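Local coordinates for protein beta-hexosaminidase Amuc_2018 (Akkermansia muciniphila, PDB 6JEB) that hydrolyses terminal non-reducing N-acetylhexosamine units, both GlcNAc and GalNAc, from beta-linked glycans as a family 20 glycoside hydrolase, at residues W134-P139 with A237-E242; L26-V31 with A48-G53; P356-Q361 with R458-E463. All blocks are in the same frame, centred on the assembly; numbering follows the deposited sequence. Where two conformers were deposited one is given.

How the contacts relate
The three contacts follow one another along the chain, contact 2 first, then contact 1, then contact 3, and none touches another. Contact 2 belongs to the small N-terminal domain, where strands 25-30 and 47-52 pair within a mixed sheet. Contacts 1 and 3 are built on the catalytic TIM barrel: 134-139 follows barrel strand 123-127 and packs on helix 230-246, whereas 356-361 follows barrel strand 342-345 and meets the C-terminal tail beyond helix 434-452. Their centres lie about 38 Å apart, on opposite sides of the chain's centre, and each is about 42 Å from that of contact 2. Contact 2 is thus internal to its domain, while contacts 1 and 3 pack two different barrel loops.

Contact 1: W134-P139 with A237-E242; sequences WRLPVP and ASVFNE
Val138 and Val239 form the heart of the buried packing in this contact, their side chains crossing at about a right angle with CG2 of Val138 3.9 Å from CG2 of Val239. The other branch of Val138, CG1, stands anti to the backbone N (chi1 -175°) and rests on CB of Ser238. Val239 is shared between neighbours: its CG1 takes CD2 of Leu136 at 3.9 Å, while its CG2 also comes up to the rim of the Trp134 indole, near the ring plane, at CZ2. That indole is also tied within its own segment by a bent bond (139°), Trp134 NE1 donating to Leu136 O at 2.8 Å, the oxygen lying in the ring plane and the N-H meeting a carbonyl lone pair.

No direct hydrogen bond joins the two segments. At the exposed edge Glu242, bent at chi2 (-53°), still touches the Pro139 ring closely, tip to tip, its carboxylate carbon CD 3.3 Å from Pro139 CD, but waters make the other links. One water donates to both Pro137 O and Glu242 OE1, the latter also salt-bridged to Lys167. A second donates to Pro139 O and reaches Ser238 OG only weakly; that hydroxyl bonds to Lys234 O. An alanine in place of Glu242 would probably leave Lys167 without this carboxylate partner and the water on Pro137 O without its link to the helix.

The contact lays the loop after barrel strand 123-127 against helix 230-246. Trp134, whose side chain is about 8 Å from that of the active-site residue Asp130, also packs with Val138 on Leu144 of helix 143-148, while Phe240 turns from the loop to pack on helix 282-299.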
loop_
_atom_site.group_PDB
_atom_site.type_symbol
_atom_site.label_atom_id
_atom_site.label_comp_id
_atom_site.label_asym_id
_atom_site.label_seq_id
_atom_site.Cartn_x
_atom_site.Cartn_y
_atom_site.Cartn_z
ATOM N N TRP A 134 7.517 -7.849 -14.439
ATOM C CA TRP A 134 6.070 -7.918 -14.601
ATOM C C TRP A 134 5.640 -9.232 -13.965
ATOM O O TRP A 134 6.134 -10.289 -14.365
ATOM C CB TRP A 134 5.715 -7.903 -16.098
ATOM C CG TRP A 134 4.239 -7.992 -16.359
ATOM C CD1 TRP A 134 3.434 -9.077 -16.146
ATOM C CD2 TRP A 134 3.384 -6.943 -16.843
ATOM N NE1 TRP A 134 2.130 -8.765 -16.464
ATOM C CE2 TRP A 134 2.077 -7.467 -16.906
ATOM C CE3 TRP A 134 3.604 -5.620 -17.252
ATOM C CZ2 TRP A 134 0.984 -6.709 -17.340
ATOM C CZ3 TRP A 134 2.511 -4.865 -17.676
ATOM C CH2 TRP A 134 1.223 -5.418 -17.722
ATOM N N ARG A 135 4.725 -9.177 -12.984
ATOM C CA ARG A 135 4.436 -10.331 -12.134
ATOM C C ARG A 135 3.039 -10.928 -12.305
ATOM O O ARG A 135 2.727 -11.923 -11.624
ATOM C CB ARG A 135 4.664 -9.986 -10.656
ATOM C CG ARG A 135 6.010 -9.335 -10.364
ATOM C CD ARG A 135 7.192 -10.211 -10.813
ATOM N NE ARG A 135 8.436 -9.494 -10.576
ATOM C CZ ARG A 135 9.578 -9.721 -11.222
ATOM N NH1 ARG A 135 9.665 -10.703 -12.116
ATOM N NH2 ARG A 135 10.638 -8.962 -10.964
ATOM N N LEU A 136 2.193 -10.367 -13.181
ATOM C CA LEU A 136 0.824 -10.842 -13.350
ATOM C C LEU A 136 0.724 -11.695 -14.603
ATOM O O LEU A 136 0.951 -11.175 -15.705
ATOM C CB LEU A 136 -0.127 -9.656 -13.476
ATOM C CG LEU A 136 -1.577 -10.076 -13.729
ATOM C CD1 LEU A 136 -2.291 -10.478 -12.430
ATOM C CD2 LEU A 136 -2.359 -8.980 -14.454
ATOM N N PRO A 137 0.346 -12.969 -14.506
ATOM C CA PRO A 137 0.143 -13.761 -15.726
ATOM C C PRO A 137 -1.142 -13.341 -16.427
ATOM O O PRO A 137 -2.148 -13.029 -15.783
ATOM C CB PRO A 137 0.042 -15.196 -15.195
ATOM C CG PRO A 137 -0.563 -15.021 -13.824
ATOM C CD PRO A 137 0.043 -13.740 -13.284
ATOM N N VAL A 138 -1.096 -13.306 -17.757
ATOM C CA VAL A 138 -2.270 -12.941 -18.549
ATOM C C VAL A 138 -2.421 -13.943 -19.683
ATOM O O VAL A 138 -1.567 -13.982 -20.586
ATOM C CB VAL A 138 -2.180 -11.507 -19.106
ATOM C CG1 VAL A 138 -3.478 -11.147 -19.818
ATOM C CG2 VAL A 138 -1.879 -10.498 -18.007
ATOM N N PRO A 139 -3.479 -14.751 -19.692
ATOM C CA PRO A 139 -3.690 -15.683 -20.805
ATOM C C PRO A 139 -3.705 -14.946 -22.137
ATOM O O PRO A 139 -4.286 -13.862 -22.269
ATOM C CB PRO A 139 -5.055 -16.304 -20.490
ATOM C CG PRO A 139 -5.168 -16.203 -18.991
ATOM C CD PRO A 139 -4.498 -14.904 -18.638
ATOM N N ALA A 237 -7.614 -4.818 -21.975
ATOM C CA ALA A 237 -8.890 -5.485 -21.724
ATOM C C ALA A 237 -8.667 -6.891 -21.183
ATOM O O ALA A 237 -9.358 -7.322 -20.251
ATOM C CB ALA A 237 -9.752 -5.515 -22.992
ATOM N N SER A 238 -7.686 -7.614 -21.739
ATOM C CA SER A 238 -7.376 -8.951 -21.237
ATOM C C SER A 238 -6.820 -8.891 -19.825
ATOM O O SER A 238 -7.172 -9.724 -18.982
ATOM C CB SER A 238 -6.373 -9.647 -22.153
ATOM O OG SER A 238 -6.896 -9.784 -23.458
ATOM N N VAL A 239 -5.922 -7.935 -19.562
ATOM C CA VAL A 239 -5.394 -7.752 -18.212
ATOM C C VAL A 239 -6.535 -7.516 -17.234
ATOM O O VAL A 239 -6.624 -8.161 -16.181
ATOM C CB VAL A 239 -4.384 -6.592 -18.183
ATOM C CG1 VAL A 239 -3.983 -6.274 -16.742
ATOM C CG2 VAL A 239 -3.164 -6.926 -19.023
ATOM N N PHE A 240 -7.427 -6.582 -17.568
ATOM C CA PHE A 240 -8.503 -6.231 -16.650
ATOM C C PHE A 240 -9.477 -7.386 -16.449
ATOM O O PHE A 240 -10.046 -7.523 -15.360
ATOM C CB PHE A 240 -9.239 -4.980 -17.137
ATOM C CG PHE A 240 -8.376 -3.744 -17.216
ATOM C CD1 PHE A 240 -7.178 -3.650 -16.526
ATOM C CD2 PHE A 240 -8.778 -2.669 -18.000
ATOM C CE1 PHE A 240 -6.394 -2.500 -16.610
ATOM C CE2 PHE A 240 -8.006 -1.519 -18.093
ATOM C CZ PHE A 240 -6.808 -1.434 -17.397
ATOM N N ASN A 241 -9.698 -8.209 -17.479
ATOM C CA ASN A 241 -10.541 -9.390 -17.302
ATOM C C ASN A 241 -9.931 -10.353 -16.289
ATOM O O ASN A 241 -10.648 -10.926 -15.457
ATOM C CB ASN A 241 -10.787 -10.076 -18.649
ATOM C CG ASN A 241 -11.762 -9.309 -19.526
ATOM O OD1 ASN A 241 -12.565 -8.513 -19.034
ATOM N ND2 ASN A 241 -11.702 -9.551 -20.832
ATOM N N GLU A 242 -8.607 -10.541 -16.333
ATOM C CA GLU A 242 -7.963 -11.374 -15.322
ATOM C C GLU A 242 -8.125 -10.768 -13.939
ATOM O O GLU A 242 -8.393 -11.483 -12.966
ATOM C CB GLU A 242 -6.474 -11.550 -15.624
ATOM C CG GLU A 242 -6.212 -12.366 -16.849
ATOM C CD GLU A 242 -6.927 -13.699 -16.798
ATOM O OE1 GLU A 242 -6.638 -14.490 -15.870
ATOM O OE2 GLU A 242 -7.778 -13.945 -17.676
HETATM O O HOH W 1 -4.092 -14.843 -14.842
HETATM O O HOH W 2 -6.691 -13.014 -22.662
#

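Contact 2: L26-V31 with A48-G53; sequences LSDQEV and AHLASG
His49 lies obliquely across Leu26, whose CD1 comes within 3.6 Å of His49 NE2. At its edge the same imidazole donates from ND1 to Ser27 OG (2.7 Å), the hydroxyl lying in the ring plane. Ser27 OG sits between its backbone N and carbonyl carbon (chi1 64°), on the side of the sheet that carries His49, and passes a hydrogen bond on to a water held also by Gln29 OE1 and Leu50 O. The backbones form a parallel pair, axes 4.7 Å apart, in the mixed sheet of the N-terminal family 20 domain. Its bonds alternate: Leu26 N to Ala48 O (2.7 Å), Leu50 N to Ser27 O, Gln29 N to Leu50 O (3.0 Å), Ser52 N to Gln29 O (2.9 Å), then Val31 N to Ser52 O. On the other face, Asp28 and Leu50 run side by side, pointing the same way. A water joins Asp28 OD1 to Ser52 OG and Gln29 O, while Asp28 OD2 is salt-bridged to Arg58 of helix 55-73, the helix whose Leu62 covers Leu50. Past the strand end, Val31 CG1 meets Ala51 CB at 4.0 Å.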
loop_
_atom_site.group_PDB
_atom_site.type_symbol
_atom_site.label_atom_id
_atom_site.label_comp_id
_atom_site.label_asym_id
_atom_site.label_seq_id
_atom_site.Cartn_x
_atom_site.Cartn_y
_atom_site.Cartn_z
ATOM N N LEU A 26 -15.703 -14.329 26.908
ATOM C CA LEU A 26 -16.937 -14.748 27.568
ATOM C C LEU A 26 -18.175 -14.473 26.730
ATOM O O LEU A 26 -19.192 -15.167 26.884
ATOM C CB LEU A 26 -17.093 -14.011 28.901
ATOM C CG LEU A 26 -15.980 -14.224 29.923
ATOM C CD1 LEU A 26 -16.199 -13.326 31.136
ATOM C CD2 LEU A 26 -15.937 -15.690 30.326
ATOM N N SER A 27 -18.120 -13.468 25.862
ATOM C CA SER A 27 -19.239 -13.143 24.997
ATOM C C SER A 27 -18.692 -12.500 23.734
ATOM O O SER A 27 -17.612 -11.901 23.742
ATOM C CB SER A 27 -20.260 -12.229 25.684
ATOM O OG SER A 27 -19.686 -10.979 25.995
ATOM N N ASP A 28 -19.451 -12.641 22.649
ATOM C CA ASP A 28 -18.996 -12.219 21.327
ATOM C C ASP A 28 -20.291 -11.957 20.564
ATOM O O ASP A 28 -20.908 -12.895 20.053
ATOM C CB ASP A 28 -18.183 -13.337 20.691
ATOM C CG ASP A 28 -17.627 -12.983 19.319
ATOM O OD1 ASP A 28 -17.932 -11.898 18.777
ATOM O OD2 ASP A 28 -16.861 -13.814 18.780
ATOM N N GLN A 29 -20.710 -10.694 20.528
ATOM C CA GLN A 29 -22.054 -10.333 20.098
ATOM C C GLN A 29 -21.990 -9.257 19.031
ATOM O O GLN A 29 -21.149 -8.358 19.096
ATOM C CB GLN A 29 -22.853 -9.763 21.273
ATOM C CG GLN A 29 -23.062 -10.740 22.403
ATOM C CD GLN A 29 -23.875 -10.138 23.526
ATOM O OE1 GLN A 29 -23.325 -9.557 24.462
ATOM N NE2 GLN A 29 -25.193 -10.257 23.432
ATOM N N GLU A 30 -22.886 -9.351 18.053
ATOM C CA GLU A 30 -23.102 -8.276 17.099
ATOM C C GLU A 30 -24.230 -7.397 17.619
ATOM O O GLU A 30 -25.325 -7.892 17.909
ATOM C CB GLU A 30 -23.472 -8.827 15.726
ATOM C CG GLU A 30 -23.627 -7.732 14.700
ATOM C CD GLU A 30 -23.701 -8.266 13.291
ATOM O OE1 GLU A 30 -22.682 -8.791 12.800
ATOM O OE2 GLU A 30 -24.780 -8.169 12.679
ATOM N N VAL A 31 -23.959 -6.102 17.744
ATOM C CA VAL A 31 -24.906 -5.175 18.365
ATOM C C VAL A 31 -25.260 -4.061 17.386
ATOM O O VAL A 31 -24.389 -3.567 16.655
ATOM C CB VAL A 31 -24.369 -4.630 19.699
ATOM C CG1 VAL A 31 -24.085 -5.769 20.681
ATOM C CG2 VAL A 31 -23.123 -3.799 19.482
ATOM N N ALA A 48 -13.116 -11.571 28.942
ATOM C CA ALA A 48 -13.377 -10.433 28.081
ATOM C C ALA A 48 -14.715 -10.578 27.371
ATOM O O ALA A 48 -15.160 -11.687 27.064
ATOM C CB ALA A 48 -12.264 -10.296 27.038
ATOM N N HIS A 49 -15.346 -9.439 27.104
ATOM C CA HIS A 49 -16.600 -9.382 26.368
ATOM C C HIS A 49 -16.396 -8.530 25.128
ATOM O O HIS A 49 -15.950 -7.382 25.232
ATOM C CB HIS A 49 -17.687 -8.739 27.228
ATOM C CG HIS A 49 -17.956 -9.478 28.496
ATOM N ND1 HIS A 49 -18.842 -10.532 28.564
ATOM C CD2 HIS A 49 -17.454 -9.326 29.745
ATOM C CE1 HIS A 49 -18.881 -10.989 29.804
ATOM N NE2 HIS A 49 -18.049 -10.274 30.540
ATOM N N LEU A 50 -16.724 -9.085 23.963
ATOM C CA LEU A 50 -16.586 -8.376 22.699
ATOM C C LEU A 50 -17.964 -8.083 22.123
ATOM O O LEU A 50 -18.791 -8.987 21.987
ATOM C CB LEU A 50 -15.758 -9.195 21.708
ATOM C CG LEU A 50 -15.547 -8.543 20.337
ATOM C CD1 LEU A 50 -14.795 -7.227 20.435
ATOM C CD2 LEU A 50 -14.797 -9.504 19.425
ATOM N N ALA A 51 -18.213 -6.819 21.806
ATOM C CA ALA A 51 -19.384 -6.404 21.048
ATOM C C ALA A 51 -18.880 -5.707 19.796
ATOM O O ALA A 51 -17.884 -4.985 19.846
ATOM C CB ALA A 51 -20.237 -5.425 21.861
ATOM N N SER A 52 -19.543 -5.934 18.666
ATOM C CA SER A 52 -19.105 -5.301 17.430
ATOM C C SER A 52 -20.319 -4.961 16.583
ATOM O O SER A 52 -21.382 -5.566 16.726
ATOM C CB SER A 52 -18.119 -6.193 16.665
ATOM O OG SER A 52 -18.702 -7.450 16.389
ATOM N N GLY A 53 -20.158 -3.973 15.699
ATOM C CA GLY A 53 -21.266 -3.589 14.843
ATOM C C GLY A 53 -21.394 -4.387 13.566
ATOM O O GLY A 53 -22.404 -4.268 12.862
HETATM O O HOH W 3 -20.418 -9.015 24.344
HETATM O O HOH W 4 -18.441 -9.206 18.469
HETATM O O HOH W 5 -20.197 -9.094 14.895
#

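Contact 3: P356-Q361 with R458-E463; sequences PQIQGQ and RTQGNE
Apolar packing centres on Ile358, which reaches over the backbone of the 458-463 loop: its CD1 lies 3.5 Å from Thr459 C, and CG2, anti to the backbone N, meets Gln460 CB at 3.8 Å. A more polar van der Waals contact joins Gln357 to Arg458: Gln357 OE1 lies 3.5 Å from the aliphatic CG of Arg458 and at the guanidinium edge, the amide and guanidinium planes 86° apart.

A single hydrogen bond crosses the contact, Gln361 NE2 donating to Gln460 O at 3.1 Å, almost straight at 168°, with the acceptor in the amide plane but the nitrogen above the carbonyl plane; the same NE2 is also hydrogen-bonded to Tyr412 OH. The type II beta turn 358-361, in which Gly360 has a positive phi, is closed by Gln361 N to Ile358 O (3.0 Å), and Gln361 OE1 adds a longer, bent bond from Ile358 N (3.3 Å).

Beyond the two loops, Gln357 NE2 bonds to Tyr412 O, Arg458 donates from NE to Tyr415 O and makes a cation-pi contact with Tyr412, and Glu463 is salt-bridged to Arg413. Tyr412 and Arg413 belong to helix 407-414, where the loop after strand 342-345 and the tail after helix 434-452 come together.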
loop_
_atom_site.group_PDB
_atom_site.type_symbol
_atom_site.label_atom_id
_atom_site.label_comp_id
_atom_site.label_asym_id
_atom_site.label_seq_id
_atom_site.Cartn_x
_atom_site.Cartn_y
_atom_site.Cartn_z
ATOM N N PRO A 356 15.714 5.116 4.168
ATOM C CA PRO A 356 16.341 4.618 5.402
ATOM C C PRO A 356 15.690 5.231 6.635
ATOM O O PRO A 356 15.262 6.387 6.628
ATOM C CB PRO A 356 17.804 5.059 5.262
ATOM C CG PRO A 356 17.755 6.249 4.337
ATOM C CD PRO A 356 16.642 5.930 3.360
ATOM N N GLN A 357 15.618 4.437 7.710
ATOM C CA GLN A 357 14.961 4.896 8.931
ATOM C C GLN A 357 15.923 5.452 9.972
ATOM O O GLN A 357 15.474 6.124 10.907
ATOM C CB GLN A 357 14.106 3.790 9.551
ATOM C CG GLN A 357 14.880 2.615 10.139
ATOM C CD GLN A 357 14.032 1.363 10.130
ATOM O OE1 GLN A 357 13.118 1.220 10.939
ATOM N NE2 GLN A 357 14.300 0.467 9.184
ATOM N N ILE A 358 17.221 5.188 9.841
ATOM C CA ILE A 358 18.233 5.752 10.724
ATOM C C ILE A 358 19.316 6.366 9.853
ATOM O O ILE A 358 19.788 5.727 8.904
ATOM C CB ILE A 358 18.819 4.688 11.674
ATOM C CG1 ILE A 358 17.741 4.227 12.660
ATOM C CG2 ILE A 358 20.042 5.232 12.413
ATOM C CD1 ILE A 358 18.138 3.023 13.477
ATOM N N GLN A 359 19.689 7.605 10.159
ATOM C CA GLN A 359 20.697 8.305 9.373
ATOM C C GLN A 359 21.984 7.489 9.317
ATOM O O GLN A 359 22.475 6.998 10.339
ATOM C CB GLN A 359 20.967 9.679 9.989
ATOM C CG GLN A 359 21.938 10.538 9.189
ATOM C CD GLN A 359 21.383 10.942 7.834
ATOM O OE1 GLN A 359 20.226 11.350 7.720
ATOM N NE2 GLN A 359 22.207 10.825 6.800
ATOM N N GLY A 360 22.525 7.337 8.112
ATOM C CA GLY A 360 23.704 6.534 7.886
ATOM C C GLY A 360 23.415 5.176 7.282
ATOM O O GLY A 360 24.338 4.527 6.776
ATOM N N GLN A 361 22.163 4.731 7.324
ATOM C CA GLN A 361 21.796 3.514 6.622
ATOM C C GLN A 361 21.706 3.797 5.126
ATOM O O GLN A 361 21.589 4.949 4.695
ATOM C CB GLN A 361 20.480 2.969 7.179
ATOM C CG GLN A 361 20.604 2.556 8.646
ATOM C CD GLN A 361 19.361 1.877 9.176
ATOM O OE1 GLN A 361 18.231 2.252 8.839
ATOM N NE2 GLN A 361 19.559 0.864 10.004
ATOM N N ARG A 458 15.774 -1.668 15.999
ATOM C CA ARG A 458 16.434 -0.936 14.922
ATOM C C ARG A 458 17.637 -0.182 15.466
ATOM O O ARG A 458 17.502 0.640 16.380
ATOM C CB ARG A 458 15.464 0.036 14.246
ATOM C CG ARG A 458 14.273 -0.655 13.620
ATOM C CD ARG A 458 14.702 -1.569 12.483
ATOM N NE ARG A 458 13.581 -2.316 11.913
ATOM C CZ ARG A 458 13.367 -3.624 12.065
ATOM N NH1 ARG A 458 14.194 -4.382 12.782
ATOM N NH2 ARG A 458 12.319 -4.186 11.481
ATOM N N THR A 459 18.810 -0.474 14.908
ATOM C CA THR A 459 20.021 0.294 15.124
ATOM C C THR A 459 20.609 0.567 13.750
ATOM O O THR A 459 20.238 -0.077 12.763
ATOM C CB THR A 459 21.036 -0.500 15.953
ATOM O OG1 THR A 459 21.463 -1.640 15.197
ATOM C CG2 THR A 459 20.409 -0.973 17.265
ATOM N N GLN A 460 21.524 1.533 13.678
ATOM C CA GLN A 460 22.113 1.856 12.383
ATOM C C GLN A 460 22.739 0.623 11.738
ATOM O O GLN A 460 22.577 0.392 10.533
ATOM C CB GLN A 460 23.141 2.975 12.533
ATOM C CG GLN A 460 23.721 3.449 11.204
ATOM C CD GLN A 460 24.810 4.475 11.383
ATOM O OE1 GLN A 460 24.780 5.269 12.322
ATOM N NE2 GLN A 460 25.780 4.466 10.481
ATOM N N GLY A 461 23.424 -0.199 12.531
ATOM C CA GLY A 461 24.168 -1.319 11.996
ATOM C C GLY A 461 23.439 -2.637 11.861
ATOM O O GLY A 461 24.021 -3.579 11.313
ATOM N N ASN A 462 22.199 -2.765 12.334
ATOM C CA ASN A 462 21.540 -4.070 12.288
ATOM C C ASN A 462 20.656 -4.277 11.061
ATOM O O ASN A 462 19.959 -5.296 10.981
ATOM C CB ASN A 462 20.833 -4.424 13.610
ATOM C CG ASN A 462 19.471 -3.766 13.771
ATOM O OD1 ASN A 462 19.128 -2.804 13.087
ATOM N ND2 ASN A 462 18.684 -4.293 14.709
ATOM N N GLU A 463 20.686 -3.362 10.091
ATOM C CA GLU A 463 20.040 -3.646 8.818
ATOM C C GLU A 463 20.762 -4.806 8.132
ATOM O O GLU A 463 21.999 -4.854 8.137
ATOM C CB GLU A 463 20.057 -2.423 7.899
ATOM C CG GLU A 463 19.319 -2.681 6.583
ATOM C CD GLU A 463 18.766 -1.426 5.936
ATOM O OE1 GLU A 463 19.377 -0.339 6.078
ATOM O OE2 GLU A 463 17.699 -1.524 5.287
#